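Local atomic coordinates of galactose mutarotase-like protein (Clostridium acetobutylicum, PDB entry 3OS7), a protein that probably binds carbohydrates and may interconvert the alpha and beta anomers of aldose sugars such as galactose. Residues N200-S206 and R262-D268; Y184-V190 and K296-P302; F147-F151 and E176-L180; R82-F88 and I307-N311. All blocks are in the same frame, centred on the assembly; numbering follows the deposited sequence.

Overall arrangement
All four contacts belong to the mainly antiparallel beta architecture of the galactose mutarotase fold. Contacts 1 and 2 are buried strand pairings, their centres about 11 Å apart, and they touch: A264 CB meets I300 CG2 at 3.9 Å. Backbone hydrogen bonds dominate both, but contact 1 adds a lysine-glutamate salt bridge, whereas contact 2 carries a histidine, H185, that hydrogen-bonds a bound tartrate. Contacts 3 and 4 are partly buried and involve loops. Contact 3 shares strand 178-189 with contact 2 but relies on aromatic and selenomethionine packing; contact 4 relies on asparagine amides. These two meet where P179 CG touches F88 CE2 at 3.7 Å.

Contact 1. Residues N200-S206 and R262-D268; sequences NCRVKIS and RGACIED
K204 lays its side chain past C265, with K204 CB 3.9 Å from C265 SG, and stretches out (chi1 m, then t, t, t) until its NZ forms a salt bridge with E267 OE2 at 3.0 Å. A long flexible lysine suits this face, where K204 is partly exposed; E267 OE2 is also paired with R274. The strands 201-205 and 263-268 are antiparallel, their axes 4.6 Å apart at 158°. R202 faces E267 and K204 faces C265 as hydrogen-bonded pairs: R202 N to E267 O is 2.9 Å, E267 N to R202 O 2.8 Å, and both K204 N to C265 O and C265 N to K204 O are 2.9 Å. V203-I266 and I205-A264 are non-hydrogen-bonded pairs whose apolar side chains fill the opposite face. S206 N donates to G263 O (3.0 Å), while S206 OG (chi1 p) accepts G263 N at 2.9 Å. The backbone of G263 (phi 141°, psi -150°) calls for glycine, since a CB would be jammed against the carbonyl O of R262. The pairing is part of the antiparallel beta architecture of the galactose mutarotase fold: strand 273-279 flanks 263-268, strand 246-256 pairs with 201-213, and V203 and A264 pack on I300 of strand 297-303.

Contact 2. Residues Y184-V190 and K296-P302; sequences YHSAFNV and KYACIEP
Backbone hydrogen bonds set the register of these antiparallel segments; strands 187-189 and 297-302 cross at 141°, axes 4.6 Å apart. F188 and A298 form the hydrogen-bonded pair (F188 N to A298 O 2.8 Å, A298 N to F188 O 3.0 Å), flanked by non-hydrogen-bonded A187-C299 and N189-Y297. Others run from V190 N to K296 O (3.0 Å), I300 N to S186 O (2.9 Å) and Y184 N to P302 O (3.0 Å). A water lies 2.7 Å from both N189 OD1 and K296 O; N189 ND2 bonds to T51 O. Strand 178-189 is interrupted at H185 (psi 47°), whose ring, with chi1 t, swings back: E301 OE2 lies over one face, 3.3 Å from H185 CE1, and C299 SG at the edge, 3.5 Å from H185 ND1. H185 NE2 hydrogen-bonds a tartrate, probably from the crystallisation liquor, which may mark the sugar pocket expected of the aldose 1-epimerase family. Apolar packing sets F188 CE2 3.9 Å from I300 CB, and V190 CG2 4.3 Å from CB of small A298.

Contact 3. Residues F147-F151 and E176-L180; sequences FSHEF and EEMPL
H149 and the selenomethionine M178 bury the most surface, with F147 third. H149 (chi1 m, chi2 -85°) turns its ring over M178, whose CA lies 4.1 Å from the ring centroid and 12° off its normal, a CH-pi contact. Imidazole suits this spot because its flat face takes apolar packing while NE2 and ND1 bond to Y95 and S174. M178 runs extended (chi1 and chi2 t), bringing SE 4.0 Å from F151 CB and 5.2 Å from the F151 ring centroid; with F147, whose centroid is 5.4 Å from SE, it makes a second Met-aromatic contact. F147 (chi1 t) adds CZ to M178 CG at 3.7 Å and CE1 to P179 CD at 4.0 Å. No direct hydrogen bond joins the segments, but a water connects S148 O and E176 OE1, 2.6 Å from each. S148 centres an inverse gamma turn that redirects the loop ahead of strand 151-160. M178 opens strand 178-189, where it also packs on V170 of strand 163-172 and L324 of strand 322-324.

Contact 4. Residues R82-F88 and I307-N311; sequences RIDDGTF and INSPN
Two overlapping beta turns shape segment 82-88, a type II turn from I83 to G86 and a type I' turn from D84 to T87, closed by G86 N to I83 O (3.0 Å) and T87 N to D84 O (3.2 Å). In the latter, G86 and D85 have positive phi, easy for glycine and tolerated by aspartate. Loop 307-311 meets this turn through its asparagines. N308 (phi 63°, psi 28°, likewise tolerated by asparagine) begins a turn closed by N311 N to N308 O at 3.0 Å. N308 OD1 accepts two hydrogen bonds, from D84 N at 2.9 Å and from N311 ND2 at 3.0 Å. N311 ND2 in turn donates to T87 O at 2.9 Å, so N308 on D84 and N311 on T87 tie the two arms of the turn to the loop. A water joins D84 OD2 (2.5 Å) to N308 ND2 (2.9 Å). Outside partners complete the set: D84 OD1 pairs with R216, R82 with E101, and the T87 hydroxyl bonds to Y95 O. I83 CD1 packs on P310 CD at 4.0 Å. The rigid proline ring also covers one face of F88, itself stacked with Y95, P310 CG lying 4.2 Å from the F88 ring centroid (CH-pi).

Contact 1. Residues N200-S206 and R262-D268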
loop_
_atom_site.group_PDB
_atom_site.type_symbol
_atom_site.label_atom_id
_atom_site.label_comp_id
_atom_site.label_asym_id
_atom_site.label_seq_id
_atom_site.Cartn_x
_atom_site.Cartn_y
_atom_site.Cartn_z
ATOM N N ASN A 200 9.655 -12.663 -17.284
ATOM C CA ASN A 200 10.556 -11.605 -17.703
ATOM C C ASN A 200 10.766 -10.537 -16.632
ATOM O O ASN A 200 11.584 -9.646 -16.823
ATOM C CB ASN A 200 10.057 -10.931 -18.965
ATOM C CG ASN A 200 10.052 -11.867 -20.134
ATOM O OD1 ASN A 200 10.626 -12.944 -20.040
ATOM N ND2 ASN A 200 9.368 -11.497 -21.211
ATOM N N CYS A 201 10.011 -10.606 -15.538
ATOM C CA CYS A 201 10.037 -9.538 -14.543
ATOM C C CYS A 201 10.912 -9.876 -13.345
ATOM O O CYS A 201 10.801 -10.962 -12.786
ATOM C CB CYS A 201 8.645 -9.215 -14.062
ATOM S SG CYS A 201 7.642 -8.436 -15.348
ATOM N N ARG A 202 11.746 -8.909 -12.942
ATOM C CA ARG A 202 12.569 -9.040 -11.740
ATOM C C ARG A 202 12.184 -7.961 -10.744
ATOM O O ARG A 202 12.009 -6.804 -11.129
ATOM C CB ARG A 202 14.034 -8.865 -12.059
ATOM C CG ARG A 202 14.572 -9.780 -13.136
ATOM C CD ARG A 202 14.748 -11.154 -12.611
ATOM N NE ARG A 202 15.709 -11.912 -13.402
ATOM C CZ ARG A 202 16.385 -12.958 -12.939
ATOM N NH1 ARG A 202 16.207 -13.376 -11.675
ATOM N NH2 ARG A 202 17.260 -13.578 -13.732
ATOM N N VAL A 203 12.082 -8.337 -9.477
ATOM C CA VAL A 203 11.747 -7.385 -8.405
ATOM C C VAL A 203 12.984 -7.056 -7.539
ATOM O O VAL A 203 13.661 -7.953 -7.060
ATOM C CB VAL A 203 10.595 -7.882 -7.514
ATOM C CG1 VAL A 203 10.370 -6.891 -6.361
ATOM C CG2 VAL A 203 9.290 -7.980 -8.351
ATOM N N LYS A 204 13.279 -5.758 -7.389
ATOM C CA LYS A 204 14.313 -5.280 -6.449
ATOM C C LYS A 204 13.636 -4.512 -5.339
ATOM O O LYS A 204 12.617 -3.878 -5.562
ATOM C CB LYS A 204 15.315 -4.369 -7.154
ATOM C CG LYS A 204 16.084 -5.085 -8.267
ATOM C CD LYS A 204 16.831 -4.103 -9.158
ATOM C CE LYS A 204 17.663 -4.852 -10.180
ATOM N NZ LYS A 204 18.533 -3.935 -10.950
ATOM N N ILE A 205 14.166 -4.626 -4.141
ATOM C CA ILE A 205 13.622 -3.968 -2.961
ATOM C C ILE A 205 14.795 -3.557 -2.082
ATOM O O ILE A 205 15.705 -4.349 -1.867
ATOM C CB ILE A 205 12.717 -4.895 -2.111
ATOM C CG1 ILE A 205 11.603 -5.535 -2.942
ATOM C CG2 ILE A 205 12.101 -4.106 -0.924
ATOM C CD1 ILE A 205 10.827 -6.652 -2.172
ATOM N N SER A 206 14.731 -2.354 -1.503
ATOM C CA SER A 206 15.848 -1.838 -0.683
ATOM C C SER A 206 15.773 -2.396 0.742
ATOM O O SER A 206 15.519 -1.671 1.694
ATOM C CB SER A 206 15.846 -0.299 -0.702
ATOM O OG SER A 206 14.636 0.245 -0.204
ATOM N N ARG A 262 14.695 4.685 -1.598
ATOM C CA ARG A 262 14.061 3.677 -0.782
ATOM C C ARG A 262 12.805 3.209 -1.513
ATOM O O ARG A 262 12.034 4.012 -2.025
ATOM C CB ARG A 262 13.716 4.215 0.601
ATOM C CG ARG A 262 12.959 3.216 1.516
ATOM C CD ARG A 262 12.514 3.814 2.863
ATOM N NE ARG A 262 13.710 4.119 3.624
ATOM C CZ ARG A 262 13.898 3.956 4.922
ATOM N NH1 ARG A 262 12.974 3.468 5.713
ATOM N NH2 ARG A 262 15.078 4.272 5.434
ATOM N N GLY A 263 12.648 1.890 -1.598
ATOM C CA GLY A 263 11.455 1.325 -2.209
ATOM C C GLY A 263 11.757 0.115 -3.044
ATOM O O GLY A 263 12.681 -0.636 -2.750
ATOM N N ALA A 264 10.944 -0.062 -4.069
ATOM C CA ALA A 264 11.004 -1.231 -4.914
ATOM C C ALA A 264 10.949 -0.853 -6.363
ATOM O O ALA A 264 10.535 0.246 -6.741
ATOM C CB ALA A 264 9.846 -2.237 -4.547
ATOM N N CYS A 265 11.359 -1.798 -7.198
ATOM C CA CYS A 265 11.104 -1.683 -8.606
ATOM C C CYS A 265 10.899 -3.028 -9.242
ATOM O O CYS A 265 11.309 -4.049 -8.693
ATOM C CB CYS A 265 12.182 -0.888 -9.338
ATOM S SG CYS A 265 13.761 -1.722 -9.555
ATOM N N ILE A 266 10.214 -2.997 -10.381
ATOM C CA ILE A 266 9.921 -4.191 -11.175
ATOM C C ILE A 266 10.494 -3.903 -12.561
ATOM O O ILE A 266 10.078 -2.946 -13.216
ATOM C CB ILE A 266 8.427 -4.497 -11.290
ATOM C CG1 ILE A 266 7.755 -4.496 -9.918
ATOM C CG2 ILE A 266 8.201 -5.831 -12.049
ATOM C CD1 ILE A 266 6.186 -4.653 -9.987
ATOM N N GLU A 267 11.477 -4.703 -12.968
ATOM C CA GLU A 267 12.223 -4.510 -14.212
ATOM C C GLU A 267 11.822 -5.596 -15.198
ATOM O O GLU A 267 11.836 -6.782 -14.861
ATOM C CB GLU A 267 13.738 -4.606 -13.977
ATOM C CG GLU A 267 14.320 -3.389 -13.230
ATOM C CD GLU A 267 15.803 -3.452 -13.002
ATOM O OE1 GLU A 267 16.447 -4.440 -13.419
ATOM O OE2 GLU A 267 16.331 -2.486 -12.420
ATOM N N ASP A 268 11.475 -5.160 -16.400
ATOM C CA ASP A 268 11.291 -6.040 -17.556
ATOM C C ASP A 268 12.321 -5.634 -18.615
ATOM O O ASP A 268 12.090 -4.762 -19.465
ATOM C CB ASP A 268 9.865 -5.920 -18.084
ATOM C CG ASP A 268 9.543 -6.953 -19.119
ATOM O OD1 ASP A 268 10.508 -7.485 -19.731
ATOM O OD2 ASP A 268 8.330 -7.229 -19.307
#

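Contact 2. Residues Y184-V190 and K296-P302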
loop_
_atom_site.group_PDB
_atom_site.type_symbol
_atom_site.label_atom_id
_atom_site.label_comp_id
_atom_site.label_asym_id
_atom_site.label_seq_id
_atom_site.Cartn_x
_atom_site.Cartn_y
_atom_site.Cartn_z
ATOM N N TYR A 184 0.203 -0.196 3.012
ATOM C CA TYR A 184 -0.570 -0.456 1.828
ATOM C C TYR A 184 -0.380 -1.882 1.373
ATOM O O TYR A 184 0.694 -2.438 1.485
ATOM C CB TYR A 184 -0.152 0.429 0.683
ATOM C CG TYR A 184 -0.730 1.810 0.728
ATOM C CD1 TYR A 184 -0.126 2.811 1.444
ATOM C CD2 TYR A 184 -1.885 2.112 0.013
ATOM C CE1 TYR A 184 -0.667 4.065 1.483
ATOM C CE2 TYR A 184 -2.434 3.341 0.044
ATOM C CZ TYR A 184 -1.815 4.341 0.751
ATOM O OH TYR A 184 -2.374 5.609 0.767
ATOM N N HIS A 185 -1.440 -2.453 0.808
ATOM C CA HIS A 185 -1.377 -3.808 0.262
ATOM C C HIS A 185 -1.251 -3.763 -1.268
ATOM O O HIS A 185 -1.913 -4.508 -1.988
ATOM C CB HIS A 185 -2.627 -4.529 0.696
ATOM C CG HIS A 185 -2.507 -6.013 0.721
ATOM N ND1 HIS A 185 -2.314 -6.756 -0.421
ATOM C CD2 HIS A 185 -2.615 -6.901 1.738
ATOM C CE1 HIS A 185 -2.289 -8.045 -0.108
ATOM N NE2 HIS A 185 -2.466 -8.159 1.198
ATOM N N SER A 186 -0.348 -2.921 -1.747
ATOM C CA SER A 186 -0.301 -2.536 -3.155
ATOM C C SER A 186 -0.094 -3.720 -4.121
ATOM O O SER A 186 0.837 -4.514 -3.960
ATOM C CB SER A 186 0.823 -1.514 -3.325
ATOM O OG SER A 186 0.711 -0.516 -2.320
ATOM N N ALA A 187 -0.963 -3.798 -5.129
ATOM C CA ALA A 187 -1.041 -4.937 -6.058
ATOM C C ALA A 187 -0.576 -4.552 -7.460
ATOM O O ALA A 187 -1.204 -3.709 -8.118
ATOM C CB ALA A 187 -2.481 -5.478 -6.103
ATOM N N PHE A 188 0.527 -5.161 -7.891
ATOM C CA PHE A 188 1.189 -4.840 -9.147
ATOM C C PHE A 188 1.021 -5.907 -10.213
ATOM O O PHE A 188 1.175 -7.085 -9.935
ATOM C CB PHE A 188 2.688 -4.643 -8.896
ATOM C CG PHE A 188 2.984 -3.410 -8.097
ATOM C CD1 PHE A 188 3.114 -2.192 -8.723
ATOM C CD2 PHE A 188 3.088 -3.461 -6.724
ATOM C CE1 PHE A 188 3.350 -1.040 -7.980
ATOM C CE2 PHE A 188 3.316 -2.325 -5.997
ATOM C CZ PHE A 188 3.446 -1.117 -6.643
ATOM N N ASN A 189 0.797 -5.454 -11.438
ATOM C CA ASN A 189 0.765 -6.338 -12.590
ATOM C C ASN A 189 2.182 -6.874 -12.856
ATOM O O ASN A 189 3.117 -6.106 -12.980
ATOM C CB ASN A 189 0.263 -5.588 -13.825
ATOM C CG ASN A 189 -1.211 -5.282 -13.770
ATOM O OD1 ASN A 189 -2.031 -6.131 -13.386
ATOM N ND2 ASN A 189 -1.570 -4.071 -14.179
ATOM N N VAL A 190 2.312 -8.197 -12.964
ATOM C CA VAL A 190 3.559 -8.821 -13.377
ATOM C C VAL A 190 3.216 -9.915 -14.416
ATOM O O VAL A 190 2.825 -11.004 -14.041
ATOM C CB VAL A 190 4.315 -9.450 -12.172
ATOM C CG1 VAL A 190 5.632 -10.037 -12.617
ATOM C CG2 VAL A 190 4.531 -8.433 -11.020
ATOM N N LYS A 296 -0.139 -13.651 -12.125
ATOM C CA LYS A 296 0.265 -12.501 -12.941
ATOM C C LYS A 296 0.227 -11.180 -12.147
ATOM O O LYS A 296 0.003 -10.110 -12.727
ATOM C CB LYS A 296 -0.589 -12.335 -14.215
ATOM C CG LYS A 296 -0.852 -13.624 -15.029
ATOM C CD LYS A 296 0.379 -14.121 -15.668
ATOM C CE LYS A 296 0.130 -15.452 -16.448
ATOM N NZ LYS A 296 1.380 -16.275 -16.569
ATOM N N TYR A 297 0.406 -11.282 -10.832
ATOM C CA TYR A 297 0.556 -10.104 -9.983
ATOM C C TYR A 297 1.379 -10.414 -8.751
ATOM O O TYR A 297 1.622 -11.580 -8.409
ATOM C CB TYR A 297 -0.817 -9.525 -9.591
ATOM C CG TYR A 297 -1.520 -10.153 -8.411
ATOM C CD1 TYR A 297 -2.178 -11.381 -8.516
ATOM C CD2 TYR A 297 -1.613 -9.473 -7.204
ATOM C CE1 TYR A 297 -2.841 -11.933 -7.420
ATOM C CE2 TYR A 297 -2.285 -9.990 -6.139
ATOM C CZ TYR A 297 -2.889 -11.226 -6.225
ATOM O OH TYR A 297 -3.558 -11.697 -5.119
ATOM N N ALA A 298 1.827 -9.359 -8.094
ATOM C CA ALA A 298 2.478 -9.489 -6.814
ATOM C C ALA A 298 2.148 -8.263 -5.991
ATOM O O ALA A 298 2.005 -7.169 -6.536
ATOM C CB ALA A 298 4.008 -9.670 -6.956
ATOM N N CYS A 299 2.010 -8.474 -4.689
ATOM C CA CYS A 299 1.861 -7.389 -3.735
ATOM C C CYS A 299 3.174 -6.982 -3.070
ATOM O O CYS A 299 3.942 -7.812 -2.561
ATOM C CB CYS A 299 0.852 -7.729 -2.673
ATOM S SG CYS A 299 -0.840 -7.898 -3.394
ATOM N N ILE A 300 3.389 -5.677 -3.051
ATOM C CA ILE A 300 4.586 -5.070 -2.461
ATOM C C ILE A 300 4.059 -4.039 -1.477
ATOM O O ILE A 300 3.484 -3.023 -1.883
ATOM C CB ILE A 300 5.487 -4.442 -3.547
ATOM C CG1 ILE A 300 5.972 -5.509 -4.528
ATOM C CG2 ILE A 300 6.701 -3.747 -2.877
ATOM C CD1 ILE A 300 6.773 -4.923 -5.751
ATOM N N GLU A 301 4.223 -4.332 -0.186
ATOM C CA GLU A 301 3.387 -3.785 0.872
ATOM C C GLU A 301 4.209 -2.993 1.907
ATOM O O GLU A 301 4.664 -3.552 2.882
ATOM C CB GLU A 301 2.623 -4.917 1.549
ATOM C CG GLU A 301 1.928 -5.917 0.569
ATOM C CD GLU A 301 1.216 -7.072 1.304
ATOM O OE1 GLU A 301 0.950 -6.938 2.506
ATOM O OE2 GLU A 301 0.940 -8.118 0.690
ATOM N N PRO A 302 4.355 -1.685 1.691
ATOM C CA PRO A 302 5.067 -0.862 2.653
ATOM C C PRO A 302 4.284 -0.710 3.939
ATOM O O PRO A 302 3.050 -0.687 3.904
ATOM C CB PRO A 302 5.208 0.469 1.941
ATOM C CG PRO A 302 4.109 0.523 0.983
ATOM C CD PRO A 302 3.872 -0.887 0.537
HETATM O O HOH W 1 -2.217 -8.836 -13.622
#

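Contact 3. Residues F147-F151 and E176-L180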
loop_
_atom_site.group_PDB
_atom_site.type_symbol
_atom_site.label_atom_id
_atom_site.label_comp_id
_atom_site.label_asym_id
_atom_site.label_seq_id
_atom_site.Cartn_x
_atom_site.Cartn_y
_atom_site.Cartn_z
ATOM N N PHE A 147 -12.454 0.893 18.858
ATOM C CA PHE A 147 -11.312 1.804 18.728
ATOM C C PHE A 147 -11.817 3.235 18.899
ATOM O O PHE A 147 -12.162 3.929 17.924
ATOM C CB PHE A 147 -10.663 1.591 17.374
ATOM C CG PHE A 147 -9.384 2.295 17.203
ATOM C CD1 PHE A 147 -8.241 1.819 17.807
ATOM C CD2 PHE A 147 -9.305 3.446 16.426
ATOM C CE1 PHE A 147 -7.023 2.485 17.635
ATOM C CE2 PHE A 147 -8.085 4.093 16.243
ATOM C CZ PHE A 147 -6.965 3.618 16.853
ATOM N N SER A 148 -11.920 3.665 20.150
ATOM C CA SER A 148 -12.642 4.891 20.439
ATOM C C SER A 148 -11.778 6.147 20.287
ATOM O O SER A 148 -11.567 6.906 21.253
ATOM C CB SER A 148 -13.277 4.823 21.829
ATOM O OG SER A 148 -14.138 3.698 21.905
ATOM N N HIS A 149 -11.327 6.375 19.057
ATOM C CA HIS A 149 -10.618 7.587 18.690
ATOM C C HIS A 149 -11.175 8.091 17.380
ATOM O O HIS A 149 -11.025 7.416 16.350
ATOM C CB HIS A 149 -9.116 7.330 18.472
ATOM C CG HIS A 149 -8.413 6.749 19.659
ATOM N ND1 HIS A 149 -7.918 7.521 20.685
ATOM C CD2 HIS A 149 -8.106 5.470 19.973
ATOM C CE1 HIS A 149 -7.347 6.739 21.586
ATOM N NE2 HIS A 149 -7.474 5.483 21.190
ATOM N N GLU A 150 -11.805 9.264 17.391
ATOM C CA GLU A 150 -12.156 9.936 16.144
ATOM C C GLU A 150 -10.883 10.263 15.354
ATOM O O GLU A 150 -9.849 10.589 15.924
ATOM C CB GLU A 150 -12.995 11.195 16.392
ATOM C CG GLU A 150 -14.383 10.857 16.967
ATOM C CD GLU A 150 -15.367 12.022 16.960
ATOM O OE1 GLU A 150 -15.015 13.094 17.460
ATOM O OE2 GLU A 150 -16.522 11.846 16.491
ATOM N N PHE A 151 -10.948 10.121 14.046
ATOM C CA PHE A 151 -9.810 10.458 13.194
ATOM C C PHE A 151 -10.261 10.785 11.779
ATOM O O PHE A 151 -11.386 10.482 11.397
ATOM C CB PHE A 151 -8.736 9.336 13.212
ATOM C CG PHE A 151 -9.167 8.021 12.586
ATOM C CD1 PHE A 151 -9.137 7.849 11.218
ATOM C CD2 PHE A 151 -9.563 6.941 13.386
ATOM C CE1 PHE A 151 -9.521 6.643 10.642
ATOM C CE2 PHE A 151 -9.934 5.746 12.837
ATOM C CZ PHE A 151 -9.905 5.602 11.428
ATOM N N GLU A 176 -7.391 11.510 23.332
ATOM C CA GLU A 176 -6.409 10.587 23.893
ATOM C C GLU A 176 -5.347 10.207 22.864
ATOM O O GLU A 176 -5.547 10.326 21.655
ATOM C CB GLU A 176 -7.098 9.312 24.373
ATOM C CG GLU A 176 -8.063 9.514 25.534
ATOM C CD GLU A 176 -8.799 8.247 25.893
ATOM O OE1 GLU A 176 -9.708 7.840 25.131
ATOM O OE2 GLU A 176 -8.480 7.662 26.945
ATOM N N GLU A 177 -4.242 9.679 23.366
ATOM C CA GLU A 177 -3.176 9.156 22.528
ATOM C C GLU A 177 -3.688 8.000 21.654
ATOM O O GLU A 177 -4.262 7.067 22.176
ATOM C CB GLU A 177 -2.076 8.648 23.456
ATOM C CG GLU A 177 -0.733 8.583 22.845
ATOM C CD GLU A 177 0.299 7.921 23.743
ATOM O OE1 GLU A 177 -0.037 7.435 24.858
ATOM O OE2 GLU A 177 1.459 7.877 23.314
HETATM N N MSE A 178 -3.454 8.073 20.342
HETATM C CA MSE A 178 -3.987 7.117 19.379
HETATM C C MSE A 178 -2.872 6.222 18.820
HETATM O O MSE A 178 -1.907 6.711 18.252
HETATM C CB MSE A 178 -4.651 7.839 18.222
HETATM C CG MSE A 178 -5.449 6.929 17.308
HETATM SE SE MSE A 178 -6.062 7.796 15.722
HETATM C CE MSE A 178 -4.597 7.470 14.526
ATOM N N PRO A 179 -3.023 4.903 18.956
ATOM C CA PRO A 179 -2.066 3.986 18.308
ATOM C C PRO A 179 -2.040 4.186 16.809
ATOM O O PRO A 179 -3.091 4.416 16.200
ATOM C CB PRO A 179 -2.667 2.601 18.603
ATOM C CG PRO A 179 -3.535 2.825 19.820
ATOM C CD PRO A 179 -4.061 4.194 19.707
ATOM N N LEU A 180 -0.872 4.035 16.190
ATOM C CA LEU A 180 -0.746 4.300 14.770
ATOM C C LEU A 180 0.209 3.309 14.107
ATOM O O LEU A 180 1.375 3.179 14.499
ATOM C CB LEU A 180 -0.176 5.701 14.553
ATOM C CG LEU A 180 0.054 6.126 13.099
ATOM C CD1 LEU A 180 -1.251 6.436 12.405
ATOM C CD2 LEU A 180 0.960 7.328 13.109
HETATM O O HOH W 2 -10.488 8.707 22.784
#

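Contact 4. Residues R82-F88 and I307-N311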
loop_
_atom_site.group_PDB
_atom_site.type_symbol
_atom_site.label_atom_id
_atom_site.label_comp_id
_atom_site.label_asym_id
_atom_site.label_seq_id
_atom_site.Cartn_x
_atom_site.Cartn_y
_atom_site.Cartn_z
ATOM N N ARG A 82 -1.067 -8.186 10.682
ATOM C CA ARG A 82 -1.675 -8.834 11.846
ATOM C C ARG A 82 -1.440 -8.207 13.231
ATOM O O ARG A 82 -0.377 -7.668 13.523
ATOM C CB ARG A 82 -1.237 -10.299 11.882
ATOM C CG ARG A 82 -1.702 -11.080 10.691
ATOM C CD ARG A 82 -0.828 -12.294 10.500
ATOM N NE ARG A 82 -1.365 -13.105 9.423
ATOM C CZ ARG A 82 -1.040 -12.989 8.149
ATOM N NH1 ARG A 82 -0.129 -12.115 7.744
ATOM N NH2 ARG A 82 -1.625 -13.781 7.275
ATOM N N ILE A 83 -2.489 -8.249 14.057
ATOM C CA ILE A 83 -2.381 -8.028 15.491
ATOM C C ILE A 83 -2.741 -9.337 16.177
ATOM O O ILE A 83 -3.886 -9.837 16.024
ATOM C CB ILE A 83 -3.321 -6.911 16.021
ATOM C CG1 ILE A 83 -3.176 -5.595 15.235
ATOM C CG2 ILE A 83 -3.147 -6.706 17.561
ATOM C CD1 ILE A 83 -1.802 -5.012 15.185
ATOM N N ASP A 84 -1.781 -9.881 16.928
ATOM C CA ASP A 84 -1.941 -11.138 17.662
ATOM C C ASP A 84 -3.189 -11.194 18.541
ATOM O O ASP A 84 -3.388 -10.349 19.430
ATOM C CB ASP A 84 -0.638 -11.355 18.490
ATOM C CG ASP A 84 -0.605 -12.671 19.256
ATOM O OD1 ASP A 84 -1.595 -13.433 19.230
ATOM O OD2 ASP A 84 0.463 -12.931 19.886
ATOM N N ASP A 85 -4.080 -12.168 18.270
ATOM C CA ASP A 85 -5.332 -12.328 19.044
ATOM C C ASP A 85 -6.252 -11.110 18.993
ATOM O O ASP A 85 -7.182 -10.988 19.792
ATOM C CB ASP A 85 -5.045 -12.713 20.525
ATOM C CG ASP A 85 -4.440 -14.083 20.689
ATOM O OD1 ASP A 85 -4.530 -14.918 19.758
ATOM O OD2 ASP A 85 -3.841 -14.328 21.767
ATOM N N GLY A 86 -6.013 -10.213 18.042
ATOM C CA GLY A 86 -6.770 -8.988 17.909
ATOM C C GLY A 86 -6.678 -8.047 19.095
ATOM O O GLY A 86 -7.607 -7.256 19.329
ATOM N N THR A 87 -5.592 -8.123 19.862
ATOM C CA THR A 87 -5.526 -7.327 21.093
ATOM C C THR A 87 -4.130 -6.826 21.374
ATOM O O THR A 87 -3.129 -7.462 21.036
ATOM C CB THR A 87 -6.091 -8.113 22.330
ATOM O OG1 THR A 87 -6.217 -7.255 23.490
ATOM C CG2 THR A 87 -5.225 -9.303 22.663
ATOM N N PHE A 88 -4.079 -5.642 21.970
ATOM C CA PHE A 88 -2.798 -5.061 22.420
ATOM C C PHE A 88 -3.127 -4.051 23.499
ATOM O O PHE A 88 -4.276 -3.667 23.655
ATOM C CB PHE A 88 -1.989 -4.406 21.284
ATOM C CG PHE A 88 -2.633 -3.181 20.660
ATOM C CD1 PHE A 88 -3.491 -3.304 19.583
ATOM C CD2 PHE A 88 -2.384 -1.902 21.149
ATOM C CE1 PHE A 88 -4.050 -2.195 18.990
ATOM C CE2 PHE A 88 -2.955 -0.786 20.565
ATOM C CZ PHE A 88 -3.801 -0.934 19.491
ATOM N N ILE A 307 5.058 -6.078 11.489
ATOM C CA ILE A 307 3.841 -6.825 11.751
ATOM C C ILE A 307 3.683 -6.977 13.271
ATOM O O ILE A 307 4.666 -7.247 13.962
ATOM C CB ILE A 307 3.894 -8.224 11.124
ATOM C CG1 ILE A 307 3.967 -8.134 9.601
ATOM C CG2 ILE A 307 2.647 -9.063 11.564
ATOM C CD1 ILE A 307 4.027 -9.519 8.905
ATOM N N ASN A 308 2.465 -6.780 13.773
ATOM C CA ASN A 308 2.138 -6.954 15.211
ATOM C C ASN A 308 2.916 -5.963 16.101
ATOM O O ASN A 308 3.185 -6.276 17.227
ATOM C CB ASN A 308 2.422 -8.409 15.624
ATOM C CG ASN A 308 1.799 -8.809 16.982
ATOM O OD1 ASN A 308 0.711 -8.375 17.346
ATOM N ND2 ASN A 308 2.480 -9.703 17.691
ATOM N N SER A 309 3.283 -4.795 15.562
ATOM C CA SER A 309 4.174 -3.843 16.244
ATOM C C SER A 309 3.742 -3.444 17.676
ATOM O O SER A 309 4.598 -3.284 18.529
ATOM C CB SER A 309 4.384 -2.564 15.416
ATOM O OG SER A 309 3.218 -1.757 15.322
ATOM N N PRO A 310 2.437 -3.297 17.955
ATOM C CA PRO A 310 2.076 -2.949 19.325
ATOM C C PRO A 310 2.440 -4.002 20.373
ATOM O O PRO A 310 2.499 -3.685 21.557
ATOM C CB PRO A 310 0.551 -2.792 19.246
ATOM C CG PRO A 310 0.265 -2.592 17.846
ATOM C CD PRO A 310 1.245 -3.388 17.109
ATOM N N ASN A 311 2.687 -5.241 19.950
ATOM C CA ASN A 311 2.951 -6.334 20.883
ATOM C C ASN A 311 4.387 -6.867 20.931
ATOM O O ASN A 311 4.658 -7.751 21.726
ATOM C CB ASN A 311 2.018 -7.515 20.548
ATOM C CG ASN A 311 0.572 -7.263 20.946
ATOM O OD1 ASN A 311 0.294 -6.803 22.077
ATOM N ND2 ASN A 311 -0.365 -7.609 20.048
HETATM O O HOH W 3 2.022 -10.993 20.251
#